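Local structure of tRNA (Guanine-N(1)-)-methyltransferase (1OY5) at the interface of chains A and B. The protein transfers a methyl group from S-adenosyl-L-methionine to the N1 position of guanosine 37 in tRNA, working as a homodimer. Coordinates in Å, arbitrary orientation; residue numbers count along the deposited sequence, not the author numbering. Chains: chain A/B, tRNA (Guanine-N(1)-)-methyltransferase.

Contact 1: the interface of chains A and B. Residues chain A 180-182; chain B 120-122.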
loop_
_atom_site.group_PDB
_atom_site.type_symbol
_atom_site.label_atom_id
_atom_site.label_comp_id
_atom_site.label_asym_id
_atom_site.label_seq_id
_atom_site.Cartn_x
_atom_site.Cartn_y
_atom_site.Cartn_z
ATOM N N PRO A 180 -23.401 -4.604 2.182
ATOM C CA PRO A 180 -23.493 -4.729 0.726
ATOM C C PRO A 180 -24.063 -3.529 -0.024
ATOM O O PRO A 180 -24.910 -2.823 0.507
ATOM C CB PRO A 180 -24.447 -5.909 0.573
ATOM C CG PRO A 180 -24.104 -6.771 1.715
ATOM C CD PRO A 180 -23.853 -5.829 2.856
ATOM N N VAL A 181 -23.592 -3.323 -1.255
ATOM C CA VAL A 181 -24.049 -2.231 -2.106
ATOM C C VAL A 181 -24.410 -2.739 -3.494
ATOM O O VAL A 181 -23.886 -3.753 -3.949
ATOM C CB VAL A 181 -22.973 -1.172 -2.249
ATOM C CG1 VAL A 181 -22.429 -0.813 -0.888
ATOM C CG2 VAL A 181 -21.862 -1.659 -3.166
ATOM N N TYR A 182 -25.310 -2.026 -4.163
ATOM C CA TYR A 182 -25.787 -2.431 -5.479
ATOM C C TYR A 182 -25.893 -1.235 -6.405
ATOM O O TYR A 182 -26.005 -0.106 -5.943
ATOM C CB TYR A 182 -27.175 -3.078 -5.353
ATOM C CG TYR A 182 -27.157 -4.459 -4.741
ATOM C CD1 TYR A 182 -27.065 -5.582 -5.536
ATOM C CD2 TYR A 182 -27.238 -4.634 -3.362
ATOM C CE1 TYR A 182 -27.036 -6.830 -4.989
ATOM C CE2 TYR A 182 -27.213 -5.893 -2.801
ATOM C CZ TYR A 182 -27.105 -6.986 -3.625
ATOM O OH TYR A 182 -27.087 -8.258 -3.092
ATOM N N VAL B 120 -17.923 -2.068 -4.808
ATOM C CA VAL B 120 -18.414 -2.845 -5.941
ATOM C C VAL B 120 -19.771 -3.510 -5.636
ATOM O O VAL B 120 -20.004 -3.968 -4.530
ATOM C CB VAL B 120 -17.367 -3.933 -6.360
ATOM C CG1 VAL B 120 -17.916 -4.856 -7.384
ATOM C CG2 VAL B 120 -16.107 -3.274 -6.878
ATOM N N ASP B 121 -20.652 -3.523 -6.631
ATOM C CA ASP B 121 -21.945 -4.209 -6.576
ATOM C C ASP B 121 -21.757 -5.618 -6.016
ATOM O O ASP B 121 -20.908 -6.386 -6.481
ATOM C CB ASP B 121 -22.513 -4.292 -8.004
ATOM C CG ASP B 121 -23.957 -4.754 -8.066
ATOM O OD1 ASP B 121 -24.847 -3.879 -8.092
ATOM O OD2 ASP B 121 -24.305 -5.951 -8.149
ATOM N N GLU B 122 -22.551 -5.968 -5.021
ATOM C CA GLU B 122 -22.418 -7.261 -4.357
ATOM C C GLU B 122 -22.534 -8.469 -5.258
ATOM O O GLU B 122 -21.984 -9.531 -4.970
ATOM C CB GLU B 122 -23.464 -7.374 -3.256
ATOM C CG GLU B 122 -22.927 -6.868 -1.955
ATOM C CD GLU B 122 -21.802 -7.731 -1.444
ATOM O OE1 GLU B 122 -22.041 -8.963 -1.316
ATOM O OE2 GLU B 122 -20.701 -7.168 -1.188
#
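The backbone carbonyl oxygen O of A:Val181 accepts a hydrogen bond from the backbone amide N of B:Glu122 at 2.8 Å. The N-H points fairly straight at the acceptor (154° at the hydrogen) and meets it nearly head-on, with a C=O...N angle of 176°. This joins an extended A segment, 180-182, to the first residue of the 3-10 helix 122-127 of B, across the homodimer interface of this TrmD-family methyltransferase. B:Glu122 also buries the most surface here, 67 Å², and does so with its aliphatic part. Its CB lies against the phenol end of A:Tyr182, 3.7 Å from the ring carbon CZ, while chi1 (-91°) carries CG toward the ring of A:Pro180 and a bend at chi2 turns the carboxylate end off a straight course; the modelled approach to the proline is too tight to be trusted in detail. The plane of the B:Glu122 carboxylate is steeply inclined to the tyrosine ring. B:Asp121 comes in beside the same tyrosine from the backbone side, its carboxylate almost perpendicular to the ring and its carbon CG 3.9 Å from A:Tyr182 CA. On the far side of the central hydrogen bond, the methyl CG2 of A:Val181 rests 3.3 Å from the backbone carbonyl oxygen O of B:Val120.

Contact 2: the interface of chains A and B. Residues chain A 54-57, 66; chain B 183-185.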
loop_
_atom_site.group_PDB
_atom_site.type_symbol
_atom_site.label_atom_id
_atom_site.label_comp_id
_atom_site.label_asym_id
_atom_site.label_seq_id
_atom_site.Cartn_x
_atom_site.Cartn_y
_atom_site.Cartn_z
ATOM N N ASP A 54 25.063 0.692 -0.488
ATOM C CA ASP A 54 26.377 0.117 -0.282
ATOM C C ASP A 54 26.219 -1.051 0.645
ATOM O O ASP A 54 25.132 -1.266 1.157
ATOM C CB ASP A 54 27.351 1.120 0.318
ATOM C CG ASP A 54 28.796 0.768 0.020
ATOM O OD1 ASP A 54 29.074 -0.431 -0.249
ATOM O OD2 ASP A 54 29.714 1.635 0.027
ATOM N N VAL A 55 27.308 -1.802 0.844
ATOM C CA VAL A 55 27.313 -2.979 1.709
ATOM C C VAL A 55 27.322 -2.544 3.167
ATOM O O VAL A 55 28.082 -1.667 3.556
ATOM C CB VAL A 55 28.543 -3.860 1.454
ATOM C CG1 VAL A 55 28.451 -5.149 2.259
ATOM C CG2 VAL A 55 28.661 -4.189 -0.010
ATOM N N PRO A 56 26.446 -3.125 3.968
ATOM C CA PRO A 56 26.372 -2.792 5.386
ATOM C C PRO A 56 27.509 -3.381 6.195
ATOM O O PRO A 56 28.248 -4.204 5.678
ATOM C CB PRO A 56 25.027 -3.387 5.796
ATOM C CG PRO A 56 24.836 -4.508 4.889
ATOM C CD PRO A 56 25.377 -4.054 3.577
ATOM N N TYR A 57 27.666 -2.955 7.441
ATOM C CA TYR A 57 28.744 -3.464 8.281
ATOM C C TYR A 57 28.223 -4.610 9.113
ATOM O O TYR A 57 27.041 -4.917 9.079
ATOM C CB TYR A 57 29.270 -2.379 9.189
ATOM C CG TYR A 57 30.071 -1.331 8.464
ATOM C CD1 TYR A 57 29.542 -0.058 8.228
ATOM C CD2 TYR A 57 31.356 -1.601 8.019
ATOM C CE1 TYR A 57 30.278 0.911 7.569
ATOM C CE2 TYR A 57 32.096 -0.640 7.359
ATOM C CZ TYR A 57 31.544 0.615 7.129
ATOM O OH TYR A 57 32.264 1.585 6.470
ATOM N N LYS A 66 22.545 4.521 1.691
ATOM C CA LYS A 66 23.547 5.377 2.327
ATOM C C LYS A 66 22.984 6.674 2.872
ATOM O O LYS A 66 21.934 7.148 2.413
ATOM C CB LYS A 66 24.648 5.713 1.325
ATOM C CG LYS A 66 25.376 4.479 0.751
ATOM C CD LYS A 66 26.440 4.907 -0.224
ATOM C CE LYS A 66 27.498 5.752 0.486
ATOM N NZ LYS A 66 27.773 6.926 -0.372
ATOM N N THR B 183 26.028 1.586 6.785
ATOM C CA THR B 183 26.757 1.368 5.559
ATOM C C THR B 183 27.978 2.222 5.388
ATOM O O THR B 183 28.220 3.138 6.145
ATOM C CB THR B 183 25.864 1.467 4.347
ATOM O OG1 THR B 183 26.537 0.848 3.249
ATOM C CG2 THR B 183 25.585 2.914 3.919
ATOM N N ARG B 184 28.702 1.901 4.323
ATOM C CA ARG B 184 30.075 2.340 4.094
ATOM C C ARG B 184 30.568 3.592 4.725
ATOM O O ARG B 184 31.540 3.562 5.513
ATOM C CB ARG B 184 30.388 2.430 2.633
ATOM C CG ARG B 184 31.828 2.107 2.398
ATOM C CD ARG B 184 32.106 0.612 2.352
ATOM N NE ARG B 184 31.434 -0.179 3.381
ATOM C CZ ARG B 184 31.796 -1.424 3.688
ATOM N NH1 ARG B 184 32.802 -1.986 3.039
ATOM N NH2 ARG B 184 31.159 -2.114 4.623
ATOM N N PRO B 185 29.952 4.709 4.418
ATOM C CA PRO B 185 30.492 5.929 4.977
ATOM C C PRO B 185 30.749 5.578 6.449
ATOM O O PRO B 185 29.823 5.372 7.232
ATOM C CB PRO B 185 29.374 6.918 4.739
ATOM C CG PRO B 185 28.732 6.354 3.503
ATOM C CD PRO B 185 28.716 4.911 3.661
#
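Bends at chi2 (82°) and chi3 fold the side chain of B:Arg184 back across A:Asp54 and toward A:Tyr57, whose own chi1 of -72° sets its phenol ring beneath the guanidinium group. The terminal nitrogen NH2 of B:Arg184 sits over one face of that ring, 3.6 Å from the ring centroid and displaced toward the rim, in a cation-pi contact. Ring and guanidinium planes are 19° apart, so the two flat groups lie nearly parallel. The backbone O of B:Arg184 lies at the ring's edge, in its plane, facing the hydroxyl OH of A:Tyr57, although the modelled separation is too short to be reliable. The aliphatic stretch of B:Arg184 crosses A:Asp54 at about a right angle. The nearby carboxylate probably offers long-range electrostatic support, with OD2 of A:Asp54 4.2 Å from NE of B:Arg184. Within chain A, OD1 of A:Asp54 accepts a hydrogen bond from the backbone N of A:Val55 at 2.5 Å, on its anti side, which would limit rotation of the carboxylate. The hydroxyl OG1 of B:Thr183 makes a weak hydrogen bond to the backbone O of A:Val55 at 3.0 Å, while its methyl CG2 packs 3.5 Å from CG of A:Lys66. In the fold, this dimer interface joins the loop following strand 53-54 of A to the B segment 183-185, with A:Pro56 and B:Thr183 forming an antiparallel beta bridge.

Contact 3: the interface of chains A and B. Residues chain A 57, 123; chain B 182-183, 185, 193, 197-198.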
loop_
_atom_site.group_PDB
_atom_site.type_symbol
_atom_site.label_atom_id
_atom_site.label_comp_id
_atom_site.label_asym_id
_atom_site.label_seq_id
_atom_site.Cartn_x
_atom_site.Cartn_y
_atom_site.Cartn_z
ATOM N N TYR A 57 27.666 -2.955 7.441
ATOM C CA TYR A 57 28.744 -3.464 8.281
ATOM C C TYR A 57 28.223 -4.610 9.113
ATOM O O TYR A 57 27.041 -4.917 9.079
ATOM C CB TYR A 57 29.270 -2.379 9.189
ATOM C CG TYR A 57 30.071 -1.331 8.464
ATOM C CD1 TYR A 57 29.542 -0.058 8.228
ATOM C CD2 TYR A 57 31.356 -1.601 8.019
ATOM C CE1 TYR A 57 30.278 0.911 7.569
ATOM C CE2 TYR A 57 32.096 -0.640 7.359
ATOM C CZ TYR A 57 31.544 0.615 7.129
ATOM O OH TYR A 57 32.264 1.585 6.470
ATOM N N ARG A 123 21.816 6.572 10.803
ATOM C CA ARG A 123 22.128 7.976 11.033
ATOM C C ARG A 123 21.137 8.944 10.351
ATOM O O ARG A 123 21.126 10.156 10.594
ATOM C CB ARG A 123 23.561 8.260 10.597
ATOM C CG ARG A 123 24.602 7.556 11.446
ATOM C CD ARG A 123 25.975 7.467 10.791
ATOM N NE ARG A 123 25.976 6.571 9.635
ATOM C CZ ARG A 123 27.021 6.366 8.828
ATOM N NH1 ARG A 123 28.176 6.985 9.034
ATOM N NH2 ARG A 123 26.920 5.522 7.816
ATOM N N TYR B 182 23.901 -0.190 9.116
ATOM C CA TYR B 182 24.800 0.891 8.728
ATOM C C TYR B 182 25.533 0.555 7.453
ATOM O O TYR B 182 25.664 -0.603 7.090
ATOM C CB TYR B 182 25.852 1.134 9.785
ATOM C CG TYR B 182 25.332 1.759 11.031
ATOM C CD1 TYR B 182 25.477 3.119 11.257
ATOM C CD2 TYR B 182 24.718 0.991 12.000
ATOM C CE1 TYR B 182 25.010 3.704 12.404
ATOM C CE2 TYR B 182 24.241 1.564 13.142
ATOM C CZ TYR B 182 24.387 2.921 13.344
ATOM O OH TYR B 182 23.923 3.477 14.524
ATOM N N THR B 183 26.028 1.586 6.785
ATOM C CA THR B 183 26.757 1.368 5.559
ATOM C C THR B 183 27.978 2.222 5.388
ATOM O O THR B 183 28.220 3.138 6.145
ATOM C CB THR B 183 25.864 1.467 4.347
ATOM O OG1 THR B 183 26.537 0.848 3.249
ATOM C CG2 THR B 183 25.585 2.914 3.919
ATOM N N PRO B 185 29.952 4.709 4.418
ATOM C CA PRO B 185 30.492 5.929 4.977
ATOM C C PRO B 185 30.749 5.578 6.449
ATOM O O PRO B 185 29.823 5.372 7.232
ATOM C CB PRO B 185 29.374 6.918 4.739
ATOM C CG PRO B 185 28.732 6.354 3.503
ATOM C CD PRO B 185 28.716 4.911 3.661
ATOM N N VAL B 193 29.841 5.138 12.595
ATOM C CA VAL B 193 29.279 3.811 12.713
ATOM C C VAL B 193 29.782 3.190 14.000
ATOM O O VAL B 193 30.913 3.433 14.408
ATOM C CB VAL B 193 29.678 2.934 11.529
ATOM C CG1 VAL B 193 29.176 1.515 11.718
ATOM C CG2 VAL B 193 29.124 3.516 10.246
ATOM N N LEU B 197 30.383 -2.997 14.877
ATOM C CA LEU B 197 30.181 -3.473 13.519
ATOM C C LEU B 197 31.422 -3.431 12.595
ATOM O O LEU B 197 31.391 -4.025 11.525
ATOM C CB LEU B 197 29.021 -2.691 12.895
ATOM C CG LEU B 197 27.673 -2.792 13.629
ATOM C CD1 LEU B 197 26.612 -1.962 12.935
ATOM C CD2 LEU B 197 27.191 -4.230 13.735
ATOM N N LEU B 198 32.520 -2.789 13.002
ATOM C CA LEU B 198 33.677 -2.596 12.091
ATOM C C LEU B 198 34.840 -3.574 12.046
ATOM O O LEU B 198 35.521 -3.714 11.031
ATOM C CB LEU B 198 34.284 -1.232 12.350
ATOM C CG LEU B 198 33.250 -0.147 12.098
ATOM C CD1 LEU B 198 33.804 1.185 12.504
ATOM C CD2 LEU B 198 32.800 -0.126 10.630
#
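A:Tyr57 donates its backbone N to the backbone O of B:Tyr182 at 3.1 Å, approaching from above the carbonyl plane (41° out of it). In this homodimer interface of the TrmD family, side chains from two separate parts of A flank the B loop segment 182-185. A:Arg123, from the 3-10 helix 122-127, makes an end-on fork on one acceptor: its guanidinium nitrogens NH1 and NH2 donate to the carbonyl oxygen O of B:Pro185 at 2.9 and 3.0 Å. The oxygen lies close to the guanidinium plane, and NH2 reaches it in the carbonyl plane whereas NH1 comes from above. The bend at chi3 (-69°) swings the guanidinium toward this carbonyl, and the methyl CG2 of B:Val193 covers one of its faces, 3.8 Å from CZ. With a leucine in place of A:Arg123, the B:Pro185 carbonyl would probably lose both donors of the fork, leaving this loop less firmly held to A. The A:Tyr57 ring carries the methyl CD2 of B:Leu198 over one face in a CH-pi contact, 3.5 Å from the ring centroid. Lower down the same side chain, CB of A:Tyr57 packs against CB of B:Leu197 at 3.7 Å.

Contact 4: the interface of chains A and B. Residues chain A 183, 185-187, 193; chain B 57, 123.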
loop_
_atom_site.group_PDB
_atom_site.type_symbol
_atom_site.label_atom_id
_atom_site.label_comp_id
_atom_site.label_asym_id
_atom_site.label_seq_id
_atom_site.Cartn_x
_atom_site.Cartn_y
_atom_site.Cartn_z
ATOM N N THR A 183 -25.867 -1.481 -7.709
ATOM C CA THR A 183 -26.027 -0.398 -8.674
ATOM C C THR A 183 -26.878 -0.728 -9.927
ATOM O O THR A 183 -27.159 -1.894 -10.245
ATOM C CB THR A 183 -24.700 0.182 -9.081
ATOM O OG1 THR A 183 -24.968 1.386 -9.800
ATOM C CG2 THR A 183 -23.959 -0.739 -10.080
ATOM N N PRO A 185 -27.878 -1.666 -13.085
ATOM C CA PRO A 185 -28.407 -2.958 -13.519
ATOM C C PRO A 185 -29.283 -3.652 -12.466
ATOM O O PRO A 185 -28.789 -4.357 -11.600
ATOM C CB PRO A 185 -27.143 -3.740 -13.850
ATOM C CG PRO A 185 -26.242 -2.698 -14.405
ATOM C CD PRO A 185 -26.569 -1.394 -13.698
ATOM N N ARG A 186 -30.596 -3.456 -12.575
ATOM C CA ARG A 186 -31.568 -4.015 -11.621
ATOM C C ARG A 186 -31.513 -5.539 -11.570
ATOM O O ARG A 186 -31.583 -6.140 -10.502
ATOM C CB ARG A 186 -32.983 -3.570 -11.976
ATOM C CG ARG A 186 -34.050 -4.127 -11.043
ATOM C CD ARG A 186 -35.450 -3.971 -11.592
ATOM N NE ARG A 186 -36.494 -4.607 -10.786
ATOM C CZ ARG A 186 -36.611 -5.920 -10.576
ATOM N NH1 ARG A 186 -35.732 -6.783 -11.091
ATOM N NH2 ARG A 186 -37.624 -6.373 -9.836
ATOM N N GLU A 187 -31.430 -6.161 -12.732
ATOM C CA GLU A 187 -31.240 -7.598 -12.788
ATOM C C GLU A 187 -30.132 -7.904 -13.786
ATOM O O GLU A 187 -30.119 -7.370 -14.893
ATOM C CB GLU A 187 -32.530 -8.298 -13.179
ATOM C CG GLU A 187 -32.405 -9.804 -13.324
ATOM C CD GLU A 187 -33.760 -10.454 -13.485
ATOM O OE1 GLU A 187 -33.830 -11.695 -13.662
ATOM O OE2 GLU A 187 -34.769 -9.713 -13.426
ATOM N N VAL A 193 -31.343 -7.299 -7.702
ATOM C CA VAL A 193 -31.106 -6.456 -6.543
ATOM C C VAL A 193 -32.210 -6.691 -5.537
ATOM O O VAL A 193 -33.372 -6.738 -5.910
ATOM C CB VAL A 193 -31.182 -4.954 -6.889
ATOM C CG1 VAL A 193 -31.100 -4.113 -5.613
ATOM C CG2 VAL A 193 -30.087 -4.551 -7.869
ATOM N N TYR B 57 -28.260 2.331 -5.390
ATOM C CA TYR B 57 -29.659 2.327 -5.022
ATOM C C TYR B 57 -29.835 2.866 -3.621
ATOM O O TYR B 57 -28.866 3.178 -2.939
ATOM C CB TYR B 57 -30.178 0.897 -5.049
ATOM C CG TYR B 57 -30.548 0.417 -6.427
ATOM C CD1 TYR B 57 -29.808 -0.565 -7.069
ATOM C CD2 TYR B 57 -31.641 0.950 -7.094
ATOM C CE1 TYR B 57 -30.152 -0.994 -8.337
ATOM C CE2 TYR B 57 -31.984 0.531 -8.355
ATOM C CZ TYR B 57 -31.233 -0.438 -8.970
ATOM O OH TYR B 57 -31.554 -0.865 -10.231
ATOM N N ARG B 123 -23.274 -8.325 -6.340
ATOM C CA ARG B 123 -23.440 -9.429 -7.280
ATOM C C ARG B 123 -22.104 -9.950 -7.816
ATOM O O ARG B 123 -22.014 -11.093 -8.250
ATOM C CB ARG B 123 -24.347 -8.996 -8.418
ATOM C CG ARG B 123 -25.758 -8.735 -7.948
ATOM C CD ARG B 123 -26.661 -8.105 -8.981
ATOM N NE ARG B 123 -26.391 -6.677 -9.133
ATOM C CZ ARG B 123 -27.065 -5.863 -9.940
ATOM N NH1 ARG B 123 -28.062 -6.339 -10.672
ATOM N NH2 ARG B 123 -26.754 -4.566 -10.006
#
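Hydrogen bonding from B:Arg123 to backbone carbonyls of A:Thr183 and A:Pro185 is the polar part of this patch of the TrmD-family homodimer interface. The guanidinium nitrogen NH2 of B:Arg123 bridges two acceptors, donating to O of A:Thr183 at 2.7 Å and to O of A:Pro185 at 2.6 Å. Both oxygens lie near the guanidinium plane. The first bond falls in the plane of its carbonyl but is strongly bent, 117° at the hydrogen; the second is tilted from its carbonyl plane by 22°. NH1 also points toward the A:Pro185 oxygen, at a modelled distance too short to interpret. A bend at chi3 (-77°) turns the group toward these carbonyls.

Apolar packing centres on A:Val193, which is shared by two B side chains. Its methyl CG2 rests over one face of the B:Arg123 guanidinium, 3.9 Å from CZ, and also touches the B:Tyr57 ring, 3.6 Å from CE1. The other methyl, CG1, faces CD1 of that ring at 4.0 Å. The hydroxyl end of B:Tyr57 meets the base of A:Arg186, with OH 3.5 Å from CB. Replacing B:Tyr57 with an alanine would probably leave a gap beside A:Val193 and deprive A:Arg186 of its neighbour at CB.

Among charges, A:Arg186 runs extended and its NH1 forms a long salt bridge with OE2 of A:Glu187 at 3.9 Å, within chain A.

The four contacts form two clusters at opposite ends of the two-fold symmetric dimer interface. The C-alpha centres of contact 1 and contact 4 are about 8 Å apart, those of contact 2 and contact 3 about 6 Å; the latter pair share A:Tyr57, B:Thr183 and B:Pro185. Between clusters the centres are 51 to 60 Å apart. Contact 3 sets A:Tyr57 and A:Arg123 against B:Thr183, B:Pro185 and B:Val193; contact 4 exchanges the chains. The 3-10 helix 122-127 comes from B in contacts 1 and 4 and from A in contact 3, so each subunit supplies its 180-185 segment at one end and receives its partner's at the other.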